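N-acetylglucosaminidase (Paenibacillus barengoltzii, PDB 6INX) probably hydrolyses glycosidic bonds of N-acetylglucosamine in oligosaccharide substrates, as a family 18 glycoside hydrolase built on a TIM barrel. Local coordinates at residues V37-I42 with A89-A94; M240-V244 with M254-S258; N276-R280 with L291-T296; D301-I306 with R333-L338. All coordinates share one frame. Residue numbers count along the deposited sequence, not the author numbering.

Interaction 1 (V37-I42 with A89-A94); sequences VREDRI and AMAESA
M90 reaches from its helix to a beta hairpin, its rotamer (m at all three chi angles) laying CE against V37 CG2 at 3.8 Å and I42 CG1 at 4.0 Å. V37 and R38 end one strand, R41 and I42 begin the next, and R38 to R41 make a type I' turn with E39 (phi/psi 55/39) and D40 (68/16) at its corners; R38 N to R41 O and R41 N to R38 O are both 3.0 Å. Residues 89-94 are regular helix, with the R41 and M90 CA atoms 4.8 Å apart and those of I42 and S93 5.3 Å. S93, chi1 p, bridges the two segments: OG accepts from I42 N at 2.8 Å and donates to M90 O at 2.9 Å. A water donates to I42 O (3.0 Å) and S93 O (2.9 Å). I42 (m, t) has its CA-to-CB bond toward the helix, CD1 4.0 Å from A94 CB. R41, t at chi2 and chi3, runs crosswise over the helix, A89 CB over one guanidinium face, and forms a salt bridge with E92: NH1 to OE1 3.0 Å, NH2 to OE1 3.1 Å. V37 and I42 also touch strand 64-70, and M90 touches helices 77-81 and 126-148. Here a short hairpin ending the second barrel strand docks on the outer helix that follows the third, as part of a TIM barrel.

Interaction 2 (M240-V244 with M254-S258); sequences MWKDV and MSPGS
One hydroxyl, S255 OG, knots this contact together: chi1 t directs it to donate to K242 O at a short 2.6 Å, while it accepts from G257 N at 3.1 Å, forming an ST turn. Residues 240-244 leave strand 237-241, and the loop residues 254-258 lead into strand 260-264, its outer neighbour in the antiparallel sheet inserted after the seventh TIM-barrel strand, as in many family 18 enzymes. D243 is left-handed (59/50) and V244 extended, its CA 4.9 Å from that of S255. The W241 ring (chi1 m, chi2 -103°) has S255 CB and G257 O at its edge, CD1 lying 3.9 and 3.6 Å from them; its NE1 is hydrogen-bonded to Q192 O. V244 CG1 meets S255 CB at 3.8 Å, and P256 CD sits 3.4 Å from D243 O. M254 packs on F191 and S258 on T193, both of the second subunit. A water accepts from K242 N at 2.9 Å and donates to S255 OG and S258 O, both at 2.8 Å.

Interaction 3 (N276-R280 with L291-T296); sequences NGFVR and LFDGQT
N276 starts the approach in a left-handed conformation (57/32), its ND2 hydrogen-bonded to E271 O at the end of helix 265-272. G277 follows at 92/-10, angles at which a side chain would jam against the preceding carbonyl; its O lies 3.3 Å from D293 CA in a CA-H...O contact. F278 (chi1 m, chi2 85°) swings its ring across to the other segment. D293 CB stands over one face, 3.7 Å from the centroid and 9° off the normal, a CH-pi contact, while T296 O lies at the ring edge, 3.5 Å from F278 CE2; L291 CB is 4.2 Å from F278 CD2. Y272 meets the same ring edge-to-face. V279 forms an antiparallel hydrogen-bonded pair with F292 (CA-CA 5.5 Å): V279 N to F292 O 2.9 Å, F292 N to V279 O 3.1 Å. R280 and L291 make the next, non-hydrogen-bonded pair (CA-CA 4.6 Å), with R280 CB 3.6 Å from L291 CD2; the extended R280 side chain carries its guanidinium to a salt bridge with D302. Beyond F292 the chain turns at D293 (chi1 p), whose OD1 accepts from Q295 N (2.9 Å) and T296 N (2.8 Å), an Asx turn and Asx motif. This is the open end of hairpin 279-283/288-292, whose first strand is outermost in the antiparallel sheet of the alpha/beta insertion found in many family 18 enzymes.

Interaction 4 (D301-I306 with R333-L338); sequences DDEMSI and RLLDAL
A salt bridge joins the two helices: R333 NE donates to E303 OE2 at 3.1 Å, and a water that donates to E303 OE1 (3.0 Å) and accepts from R333 NH2 (2.6 Å) closes a second path. E303 bends for this, with chi1 m and chi2 near 94°. D302 and S305 form a capping box: S305 N to D302 OD1 and D302 N to S305 OG are both 2.9 Å, and S305 OG donates to D301 OD1 at 2.7 Å. D302 OD2 also forms a salt bridge with R280 NH2. The capped helix, 303-316, is the seventh outer helix of the TIM barrel and 333-341 the eighth, separated in sequence by strand 320-324. Between them I306 (m, t) points at the second helix: CG2 is 3.7 Å from L338 CD1 and 4.1 Å from A337 CB, CD1 3.9 Å from L334 CD2. E303 and A337 have CA atoms 5.6 Å apart, with E303 CG 4.0 Å from A337 CB, and L334 CD2 sits 3.7 Å from E303 N.

Interactions 2, 3 and 4 form a chain of contacts across the inserted sheet and its return to the barrel. Interactions 2 and 3, centres 13 Å apart, touch through V244 N and Q295 O at 2.9 Å, a probable hydrogen bond, and V244 CG2 packs 3.3 Å from F292 CE1. Interaction 3 is tied to interaction 4 by the salt bridge R280 NH2 to D302 OD2 at 2.7 Å, linking the hairpin to the N-cap residue of helix 303-316. Interaction 1 stands apart, its nearest atoms about 25 Å from those of interaction 4 and about 34 Å from those of interaction 3. The family's catalytic acidic motif is expected on and around strand 105-109, which follows the helix of interaction 1.

Interaction 1 (V37-I42 with A89-A94)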
loop_
_atom_site.group_PDB
_atom_site.type_symbol
_atom_site.label_atom_id
_atom_site.label_comp_id
_atom_site.label_asym_id
_atom_site.label_seq_id
_atom_site.Cartn_x
_atom_site.Cartn_y
_atom_site.Cartn_z
ATOM N N VAL A 37 -6.953 -28.299 -0.038
ATOM C CA VAL A 37 -6.420 -28.898 1.186
ATOM C C VAL A 37 -7.589 -29.236 2.101
ATOM O O VAL A 37 -8.395 -28.360 2.441
ATOM C CB VAL A 37 -5.424 -27.968 1.900
ATOM C CG1 VAL A 37 -5.014 -28.566 3.256
ATOM C CG2 VAL A 37 -4.195 -27.731 1.028
ATOM N N ARG A 38 -7.685 -30.504 2.489
ATOM C CA ARG A 38 -8.645 -30.950 3.489
ATOM C C ARG A 38 -7.952 -31.987 4.352
ATOM O O ARG A 38 -7.232 -32.844 3.831
ATOM C CB ARG A 38 -9.885 -31.591 2.841
ATOM C CG ARG A 38 -10.719 -30.648 1.999
ATOM C CD ARG A 38 -12.082 -31.254 1.675
ATOM N NE ARG A 38 -12.012 -32.273 0.629
ATOM C CZ ARG A 38 -11.862 -32.013 -0.668
ATOM N NH1 ARG A 38 -11.754 -30.759 -1.097
ATOM N NH2 ARG A 38 -11.817 -33.011 -1.541
ATOM N N GLU A 39 -8.164 -31.901 5.667
ATOM C CA GLU A 39 -7.552 -32.841 6.610
ATOM C C GLU A 39 -6.036 -32.882 6.442
ATOM O O GLU A 39 -5.405 -33.940 6.506
ATOM C CB GLU A 39 -8.175 -34.237 6.506
ATOM C CG GLU A 39 -9.686 -34.255 6.696
ATOM C CD GLU A 39 -10.277 -35.640 6.515
ATOM O OE1 GLU A 39 -10.060 -36.501 7.394
ATOM O OE2 GLU A 39 -10.952 -35.872 5.491
ATOM N N ASP A 40 -5.454 -31.708 6.192
ATOM C CA ASP A 40 -4.011 -31.527 6.060
ATOM C C ASP A 40 -3.437 -32.196 4.822
ATOM O O ASP A 40 -2.220 -32.362 4.731
ATOM C CB ASP A 40 -3.225 -31.969 7.308
ATOM C CG ASP A 40 -3.522 -31.124 8.552
ATOM O OD1 ASP A 40 -4.195 -30.078 8.458
ATOM O OD2 ASP A 40 -3.055 -31.511 9.651
ATOM N N ARG A 41 -4.256 -32.572 3.849
ATOM C CA ARG A 41 -3.792 -33.280 2.665
ATOM C C ARG A 41 -4.310 -32.633 1.383
ATOM O O ARG A 41 -5.446 -32.147 1.324
ATOM C CB ARG A 41 -4.176 -34.771 2.705
ATOM C CG ARG A 41 -3.456 -35.530 3.818
ATOM C CD ARG A 41 -3.821 -37.019 3.875
ATOM N NE ARG A 41 -3.221 -37.609 5.073
ATOM C CZ ARG A 41 -2.049 -38.241 5.099
ATOM N NH1 ARG A 41 -1.347 -38.408 3.980
ATOM N NH2 ARG A 41 -1.576 -38.703 6.252
ATOM N N ILE A 42 -3.465 -32.654 0.353
ATOM C CA ILE A 42 -3.868 -32.223 -0.983
ATOM C C ILE A 42 -4.943 -33.154 -1.517
ATOM O O ILE A 42 -4.778 -34.381 -1.527
ATOM C CB ILE A 42 -2.644 -32.206 -1.912
ATOM C CG1 ILE A 42 -1.663 -31.127 -1.456
ATOM C CG2 ILE A 42 -3.067 -31.930 -3.348
ATOM C CD1 ILE A 42 -0.278 -31.242 -2.108
ATOM N N ALA A 89 1.727 -34.792 6.308
ATOM C CA ALA A 89 0.547 -35.175 5.535
ATOM C C ALA A 89 0.516 -34.470 4.186
ATOM O O ALA A 89 0.184 -35.088 3.168
ATOM C CB ALA A 89 -0.722 -34.879 6.334
ATOM N N MET A 90 0.849 -33.176 4.163
ATOM C CA MET A 90 0.911 -32.454 2.899
ATOM C C MET A 90 1.954 -33.068 1.981
ATOM O O MET A 90 1.721 -33.215 0.775
ATOM C CB MET A 90 1.263 -30.988 3.144
ATOM C CG MET A 90 0.120 -30.170 3.737
ATOM S SD MET A 90 -1.257 -29.929 2.603
ATOM C CE MET A 90 -0.579 -28.682 1.505
ATOM N N ALA A 91 3.118 -33.405 2.533
ATOM C CA ALA A 91 4.176 -34.000 1.728
ATOM C C ALA A 91 3.742 -35.349 1.176
ATOM O O ALA A 91 3.950 -35.647 -0.006
ATOM C CB ALA A 91 5.429 -34.148 2.584
ATOM N N GLU A 92 3.136 -36.186 2.030
ATOM C CA GLU A 92 2.650 -37.478 1.558
ATOM C C GLU A 92 1.618 -37.320 0.449
ATOM O O GLU A 92 1.606 -38.096 -0.516
ATOM C CB GLU A 92 2.061 -38.275 2.728
ATOM C CG GLU A 92 3.098 -38.687 3.747
ATOM C CD GLU A 92 2.487 -39.078 5.078
ATOM O OE1 GLU A 92 1.258 -39.201 5.145
ATOM O OE2 GLU A 92 3.234 -39.241 6.060
ATOM N N SER A 93 0.729 -36.329 0.575
ATOM C CA SER A 93 -0.326 -36.163 -0.417
ATOM C C SER A 93 0.214 -35.596 -1.722
ATOM O O SER A 93 -0.368 -35.831 -2.788
ATOM C CB SER A 93 -1.450 -35.296 0.159
ATOM O OG SER A 93 -1.018 -33.960 0.367
ATOM N N ALA A 94 1.322 -34.855 -1.663
ATOM C CA ALA A 94 1.975 -34.423 -2.894
ATOM C C ALA A 94 2.555 -35.620 -3.627
ATOM O O ALA A 94 2.441 -35.724 -4.857
ATOM C CB ALA A 94 3.077 -33.413 -2.572
HETATM O O HOH W 1 -3.213 -36.127 -3.435
#

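Interaction 2 (M240-V244 with M254-S258)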
loop_
_atom_site.group_PDB
_atom_site.type_symbol
_atom_site.label_atom_id
_atom_site.label_comp_id
_atom_site.label_asym_id
_atom_site.label_seq_id
_atom_site.Cartn_x
_atom_site.Cartn_y
_atom_site.Cartn_z
ATOM N N MET A 240 -11.121 -3.511 -12.615
ATOM C CA MET A 240 -12.009 -2.443 -13.056
ATOM C C MET A 240 -12.572 -1.681 -11.869
ATOM O O MET A 240 -12.977 -2.281 -10.873
ATOM C CB MET A 240 -13.165 -3.043 -13.868
ATOM C CG MET A 240 -14.206 -2.036 -14.325
ATOM S SD MET A 240 -15.453 -2.802 -15.399
ATOM C CE MET A 240 -16.279 -3.868 -14.231
ATOM N N TRP A 241 -12.580 -0.353 -11.977
ATOM C CA TRP A 241 -13.191 0.510 -10.978
ATOM C C TRP A 241 -14.340 1.286 -11.614
ATOM O O TRP A 241 -14.253 1.709 -12.775
ATOM C CB TRP A 241 -12.177 1.521 -10.426
ATOM C CG TRP A 241 -11.119 0.967 -9.509
ATOM C CD1 TRP A 241 -11.091 1.064 -8.148
ATOM C CD2 TRP A 241 -9.928 0.270 -9.890
ATOM N NE1 TRP A 241 -9.949 0.470 -7.651
ATOM C CE2 TRP A 241 -9.215 -0.020 -8.701
ATOM C CE3 TRP A 241 -9.393 -0.140 -11.119
ATOM C CZ2 TRP A 241 -8.003 -0.712 -8.707
ATOM C CZ3 TRP A 241 -8.182 -0.809 -11.126
ATOM C CH2 TRP A 241 -7.501 -1.096 -9.925
ATOM N N LYS A 242 -15.395 1.510 -10.834
ATOM C CA LYS A 242 -16.609 2.137 -11.330
ATOM C C LYS A 242 -16.803 3.531 -10.745
ATOM O O LYS A 242 -16.351 3.830 -9.636
ATOM C CB LYS A 242 -17.824 1.281 -10.986
ATOM C CG LYS A 242 -17.750 -0.135 -11.563
ATOM C CD LYS A 242 -18.940 -0.966 -11.111
ATOM C CE LYS A 242 -18.874 -2.365 -11.714
ATOM N NZ LYS A 242 -20.006 -3.234 -11.270
ATOM N N ASP A 243 -17.490 4.378 -11.517
ATOM C CA ASP A 243 -17.933 5.690 -11.047
ATOM C C ASP A 243 -16.760 6.560 -10.602
ATOM O O ASP A 243 -16.761 7.149 -9.517
ATOM C CB ASP A 243 -19.003 5.544 -9.969
ATOM C CG ASP A 243 -20.203 4.764 -10.467
ATOM O OD1 ASP A 243 -20.724 5.119 -11.548
ATOM O OD2 ASP A 243 -20.594 3.791 -9.798
ATOM N N VAL A 244 -15.756 6.648 -11.465
ATOM C CA VAL A 244 -14.566 7.426 -11.134
ATOM C C VAL A 244 -14.622 8.780 -11.830
ATOM O O VAL A 244 -15.151 8.888 -12.947
ATOM C CB VAL A 244 -13.264 6.664 -11.428
ATOM C CG1 VAL A 244 -13.363 5.219 -10.966
ATOM C CG2 VAL A 244 -12.941 6.711 -12.866
ATOM N N MET A 254 -10.331 8.353 -7.364
ATOM C CA MET A 254 -10.999 7.621 -6.299
ATOM C C MET A 254 -12.373 7.157 -6.770
ATOM O O MET A 254 -13.179 7.956 -7.260
ATOM C CB MET A 254 -11.148 8.483 -5.044
ATOM C CG MET A 254 -11.583 7.672 -3.812
ATOM S SD MET A 254 -12.104 8.695 -2.429
ATOM C CE MET A 254 -10.536 8.976 -1.628
ATOM N N SER A 255 -12.632 5.857 -6.619
ATOM C CA SER A 255 -13.916 5.220 -6.835
ATOM C C SER A 255 -14.629 5.041 -5.499
ATOM O O SER A 255 -13.981 4.952 -4.451
ATOM C CB SER A 255 -13.685 3.830 -7.438
ATOM O OG SER A 255 -14.907 3.126 -7.585
ATOM N N PRO A 256 -15.963 4.980 -5.492
ATOM C CA PRO A 256 -16.671 4.587 -4.261
ATOM C C PRO A 256 -16.404 3.151 -3.842
ATOM O O PRO A 256 -16.605 2.813 -2.670
ATOM C CB PRO A 256 -18.154 4.775 -4.623
ATOM C CG PRO A 256 -18.160 5.640 -5.832
ATOM C CD PRO A 256 -16.890 5.349 -6.577
ATOM N N GLY A 257 -15.967 2.295 -4.767
ATOM C CA GLY A 257 -15.736 0.897 -4.475
ATOM C C GLY A 257 -14.339 0.482 -4.908
ATOM O O GLY A 257 -13.605 1.253 -5.523
ATOM N N SER A 258 -14.020 -0.773 -4.609
ATOM C CA SER A 258 -12.687 -1.274 -4.918
ATOM C C SER A 258 -12.609 -1.740 -6.373
ATOM O O SER A 258 -13.576 -1.672 -7.137
ATOM C CB SER A 258 -12.310 -2.393 -3.955
ATOM O OG SER A 258 -13.198 -3.479 -4.093
HETATM O O HOH W 2 -15.133 0.402 -8.134
#

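Interaction 3 (N276-R280 with L291-T296)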
loop_
_atom_site.group_PDB
_atom_site.type_symbol
_atom_site.label_atom_id
_atom_site.label_comp_id
_atom_site.label_asym_id
_atom_site.label_seq_id
_atom_site.Cartn_x
_atom_site.Cartn_y
_atom_site.Cartn_z
ATOM N N ASN A 276 -17.447 1.238 -27.741
ATOM C CA ASN A 276 -18.507 1.510 -26.767
ATOM C C ASN A 276 -18.169 2.676 -25.839
ATOM O O ASN A 276 -18.576 2.693 -24.675
ATOM C CB ASN A 276 -18.892 0.260 -25.975
ATOM C CG ASN A 276 -19.680 -0.726 -26.804
ATOM O OD1 ASN A 276 -20.718 -0.381 -27.370
ATOM N ND2 ASN A 276 -19.189 -1.955 -26.892
ATOM N N GLY A 277 -17.422 3.648 -26.350
ATOM C CA GLY A 277 -17.065 4.823 -25.590
ATOM C C GLY A 277 -15.754 4.717 -24.841
ATOM O O GLY A 277 -15.274 5.731 -24.323
ATOM N N PHE A 278 -15.166 3.526 -24.764
ATOM C CA PHE A 278 -13.919 3.330 -24.040
ATOM C C PHE A 278 -12.746 3.625 -24.958
ATOM O O PHE A 278 -12.664 3.086 -26.066
ATOM C CB PHE A 278 -13.814 1.894 -23.523
ATOM C CG PHE A 278 -14.708 1.610 -22.355
ATOM C CD1 PHE A 278 -16.027 1.235 -22.553
ATOM C CD2 PHE A 278 -14.241 1.732 -21.055
ATOM C CE1 PHE A 278 -16.861 0.976 -21.493
ATOM C CE2 PHE A 278 -15.075 1.482 -19.981
ATOM C CZ PHE A 278 -16.390 1.097 -20.193
ATOM N N VAL A 279 -11.844 4.475 -24.495
ATOM C CA VAL A 279 -10.638 4.825 -25.230
ATOM C C VAL A 279 -9.454 4.099 -24.606
ATOM O O VAL A 279 -9.307 4.079 -23.375
ATOM C CB VAL A 279 -10.417 6.345 -25.211
ATOM C CG1 VAL A 279 -9.159 6.700 -25.972
ATOM C CG2 VAL A 279 -11.630 7.054 -25.788
ATOM N N ARG A 280 -8.616 3.495 -25.443
ATOM C CA ARG A 280 -7.375 2.908 -24.959
ATOM C C ARG A 280 -6.285 3.964 -24.857
ATOM O O ARG A 280 -6.026 4.712 -25.812
ATOM C CB ARG A 280 -6.911 1.768 -25.863
ATOM C CG ARG A 280 -5.567 1.180 -25.446
ATOM C CD ARG A 280 -5.028 0.262 -26.521
ATOM N NE ARG A 280 -3.807 -0.456 -26.142
ATOM C CZ ARG A 280 -2.566 0.005 -26.299
ATOM N NH1 ARG A 280 -2.349 1.228 -26.791
ATOM N NH2 ARG A 280 -1.527 -0.746 -25.948
ATOM N N LEU A 291 -8.092 1.461 -20.189
ATOM C CA LEU A 291 -9.278 1.944 -20.886
ATOM C C LEU A 291 -10.059 2.872 -19.973
ATOM O O LEU A 291 -10.147 2.640 -18.765
ATOM C CB LEU A 291 -10.204 0.793 -21.270
ATOM C CG LEU A 291 -9.584 -0.375 -22.022
ATOM C CD1 LEU A 291 -10.677 -1.372 -22.406
ATOM C CD2 LEU A 291 -8.856 0.116 -23.257
ATOM N N PHE A 292 -10.639 3.916 -20.556
ATOM C CA PHE A 292 -11.493 4.817 -19.801
ATOM C C PHE A 292 -12.540 5.384 -20.740
ATOM O O PHE A 292 -12.219 5.763 -21.869
ATOM C CB PHE A 292 -10.677 5.967 -19.196
ATOM C CG PHE A 292 -11.415 6.751 -18.151
ATOM C CD1 PHE A 292 -12.017 6.109 -17.086
ATOM C CD2 PHE A 292 -11.485 8.136 -18.219
ATOM C CE1 PHE A 292 -12.693 6.824 -16.112
ATOM C CE2 PHE A 292 -12.148 8.862 -17.229
ATOM C CZ PHE A 292 -12.747 8.201 -16.179
ATOM N N ASP A 293 -13.784 5.458 -20.265
ATOM C CA ASP A 293 -14.884 6.031 -21.035
ATOM C C ASP A 293 -15.432 7.298 -20.401
ATOM O O ASP A 293 -16.498 7.775 -20.811
ATOM C CB ASP A 293 -16.015 5.014 -21.201
ATOM C CG ASP A 293 -16.812 4.802 -19.917
ATOM O OD1 ASP A 293 -16.289 5.080 -18.814
ATOM O OD2 ASP A 293 -17.971 4.348 -19.992
ATOM N N GLY A 294 -14.752 7.828 -19.390
ATOM C CA GLY A 294 -15.235 8.967 -18.636
ATOM C C GLY A 294 -15.762 8.623 -17.263
ATOM O O GLY A 294 -15.980 9.539 -16.459
ATOM N N GLN A 295 -15.954 7.331 -16.957
ATOM C CA GLN A 295 -16.603 6.904 -15.725
ATOM C C GLN A 295 -16.064 5.561 -15.230
ATOM O O GLN A 295 -15.937 5.349 -14.021
ATOM C CB GLN A 295 -18.107 6.800 -15.999
ATOM C CG GLN A 295 -18.990 6.569 -14.802
ATOM C CD GLN A 295 -20.421 6.240 -15.206
ATOM O OE1 GLN A 295 -20.675 5.746 -16.314
ATOM N NE2 GLN A 295 -21.361 6.502 -14.307
ATOM N N THR A 296 -15.738 4.652 -16.147
ATOM C CA THR A 296 -15.297 3.301 -15.810
ATOM C C THR A 296 -13.854 3.130 -16.264
ATOM O O THR A 296 -13.540 3.349 -17.440
ATOM C CB THR A 296 -16.198 2.264 -16.494
ATOM O OG1 THR A 296 -17.555 2.446 -16.065
ATOM C CG2 THR A 296 -15.758 0.841 -16.157
#

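Interaction 4 (D301-I306 with R333-L338)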
loop_
_atom_site.group_PDB
_atom_site.type_symbol
_atom_site.label_atom_id
_atom_site.label_comp_id
_atom_site.label_asym_id
_atom_site.label_seq_id
_atom_site.Cartn_x
_atom_site.Cartn_y
_atom_site.Cartn_z
ATOM N N ASP A 301 -3.498 -6.283 -19.353
ATOM C CA ASP A 301 -2.286 -6.599 -20.106
ATOM C C ASP A 301 -2.673 -6.820 -21.566
ATOM O O ASP A 301 -3.744 -7.371 -21.861
ATOM C CB ASP A 301 -1.684 -7.933 -19.609
ATOM C CG ASP A 301 -0.350 -7.774 -18.863
ATOM O OD1 ASP A 301 0.312 -6.718 -18.957
ATOM O OD2 ASP A 301 0.043 -8.745 -18.167
ATOM N N ASP A 302 -1.810 -6.385 -22.484
ATOM C CA ASP A 302 -2.043 -6.710 -23.890
ATOM C C ASP A 302 -0.758 -7.197 -24.547
ATOM O O ASP A 302 0.234 -7.438 -23.857
ATOM C CB ASP A 302 -2.698 -5.535 -24.640
ATOM C CG ASP A 302 -1.795 -4.314 -24.773
ATOM O OD1 ASP A 302 -0.625 -4.349 -24.352
ATOM O OD2 ASP A 302 -2.264 -3.298 -25.323
ATOM N N GLU A 303 -0.752 -7.349 -25.877
ATOM C CA GLU A 303 0.473 -7.802 -26.533
ATOM C C GLU A 303 1.617 -6.810 -26.337
ATOM O O GLU A 303 2.785 -7.213 -26.269
ATOM C CB GLU A 303 0.222 -8.046 -28.026
ATOM C CG GLU A 303 -0.881 -9.059 -28.316
ATOM C CD GLU A 303 -2.243 -8.416 -28.528
ATOM O OE1 GLU A 303 -2.632 -7.514 -27.748
ATOM O OE2 GLU A 303 -2.930 -8.806 -29.490
ATOM N N MET A 304 1.298 -5.520 -26.220
ATOM C CA MET A 304 2.321 -4.488 -26.060
ATOM C C MET A 304 2.990 -4.578 -24.686
ATOM O O MET A 304 4.222 -4.603 -24.578
ATOM C CB MET A 304 1.675 -3.116 -26.276
ATOM C CG MET A 304 2.607 -1.932 -26.468
ATOM S SD MET A 304 1.672 -0.437 -26.908
ATOM C CE MET A 304 1.199 -0.800 -28.598
ATOM N N SER A 305 2.193 -4.648 -23.621
ATOM C CA SER A 305 2.786 -4.765 -22.293
ATOM C C SER A 305 3.483 -6.111 -22.108
ATOM O O SER A 305 4.530 -6.188 -21.458
ATOM C CB SER A 305 1.725 -4.531 -21.214
ATOM O OG SER A 305 0.652 -5.456 -21.308
ATOM N N ILE A 306 2.936 -7.176 -22.702
ATOM C CA ILE A 306 3.593 -8.474 -22.628
ATOM C C ILE A 306 4.967 -8.435 -23.304
ATOM O O ILE A 306 5.946 -8.963 -22.764
ATOM C CB ILE A 306 2.675 -9.577 -23.183
ATOM C CG1 ILE A 306 1.547 -9.870 -22.187
ATOM C CG2 ILE A 306 3.465 -10.845 -23.496
ATOM C CD1 ILE A 306 0.475 -10.804 -22.752
ATOM N N ARG A 333 -4.142 -14.519 -28.756
ATOM C CA ARG A 333 -3.084 -13.577 -29.092
ATOM C C ARG A 333 -2.096 -13.384 -27.947
ATOM O O ARG A 333 -0.905 -13.166 -28.193
ATOM C CB ARG A 333 -3.688 -12.238 -29.530
ATOM C CG ARG A 333 -4.771 -12.395 -30.604
ATOM C CD ARG A 333 -4.933 -11.152 -31.479
ATOM N NE ARG A 333 -5.469 -10.013 -30.744
ATOM C CZ ARG A 333 -6.750 -9.648 -30.739
ATOM N NH1 ARG A 333 -7.656 -10.335 -31.428
ATOM N NH2 ARG A 333 -7.127 -8.591 -30.035
ATOM N N LEU A 334 -2.559 -13.466 -26.693
ATOM C CA LEU A 334 -1.675 -13.140 -25.581
ATOM C C LEU A 334 -0.649 -14.241 -25.346
ATOM O O LEU A 334 0.526 -13.955 -25.088
ATOM C CB LEU A 334 -2.494 -12.839 -24.323
ATOM C CG LEU A 334 -3.425 -11.626 -24.390
ATOM C CD1 LEU A 334 -3.996 -11.310 -23.011
ATOM C CD2 LEU A 334 -2.701 -10.411 -24.966
ATOM N N LEU A 335 -1.063 -15.506 -25.464
ATOM C CA LEU A 335 -0.096 -16.599 -25.402
ATOM C C LEU A 335 0.893 -16.529 -26.563
ATOM O O LEU A 335 2.096 -16.751 -26.380
ATOM C CB LEU A 335 -0.813 -17.946 -25.385
ATOM C CG LEU A 335 0.091 -19.184 -25.497
ATOM C CD1 LEU A 335 1.213 -19.170 -24.456
ATOM C CD2 LEU A 335 -0.739 -20.444 -25.375
ATOM N N ASP A 336 0.414 -16.203 -27.765
ATOM C CA ASP A 336 1.332 -16.048 -28.891
ATOM C C ASP A 336 2.362 -14.952 -28.625
ATOM O O ASP A 336 3.556 -15.129 -28.891
ATOM C CB ASP A 336 0.540 -15.742 -30.159
ATOM C CG ASP A 336 0.988 -16.570 -31.337
ATOM O OD1 ASP A 336 1.539 -17.669 -31.116
ATOM O OD2 ASP A 336 0.798 -16.119 -32.486
ATOM N N ALA A 337 1.919 -13.814 -28.080
ATOM C CA ALA A 337 2.839 -12.725 -27.778
ATOM C C ALA A 337 3.890 -13.150 -26.760
ATOM O O ALA A 337 5.070 -12.793 -26.883
ATOM C CB ALA A 337 2.058 -11.515 -27.263
ATOM N N LEU A 338 3.481 -13.914 -25.741
ATOM C CA LEU A 338 4.427 -14.411 -24.751
ATOM C C LEU A 338 5.428 -15.364 -25.390
ATOM O O LEU A 338 6.643 -15.261 -25.167
ATOM C CB LEU A 338 3.656 -15.117 -23.631
ATOM C CG LEU A 338 4.330 -15.266 -22.278
ATOM C CD1 LEU A 338 4.656 -13.898 -21.751
ATOM C CD2 LEU A 338 3.392 -16.000 -21.324
HETATM O O HOH W 3 -5.306 -6.983 -29.026
#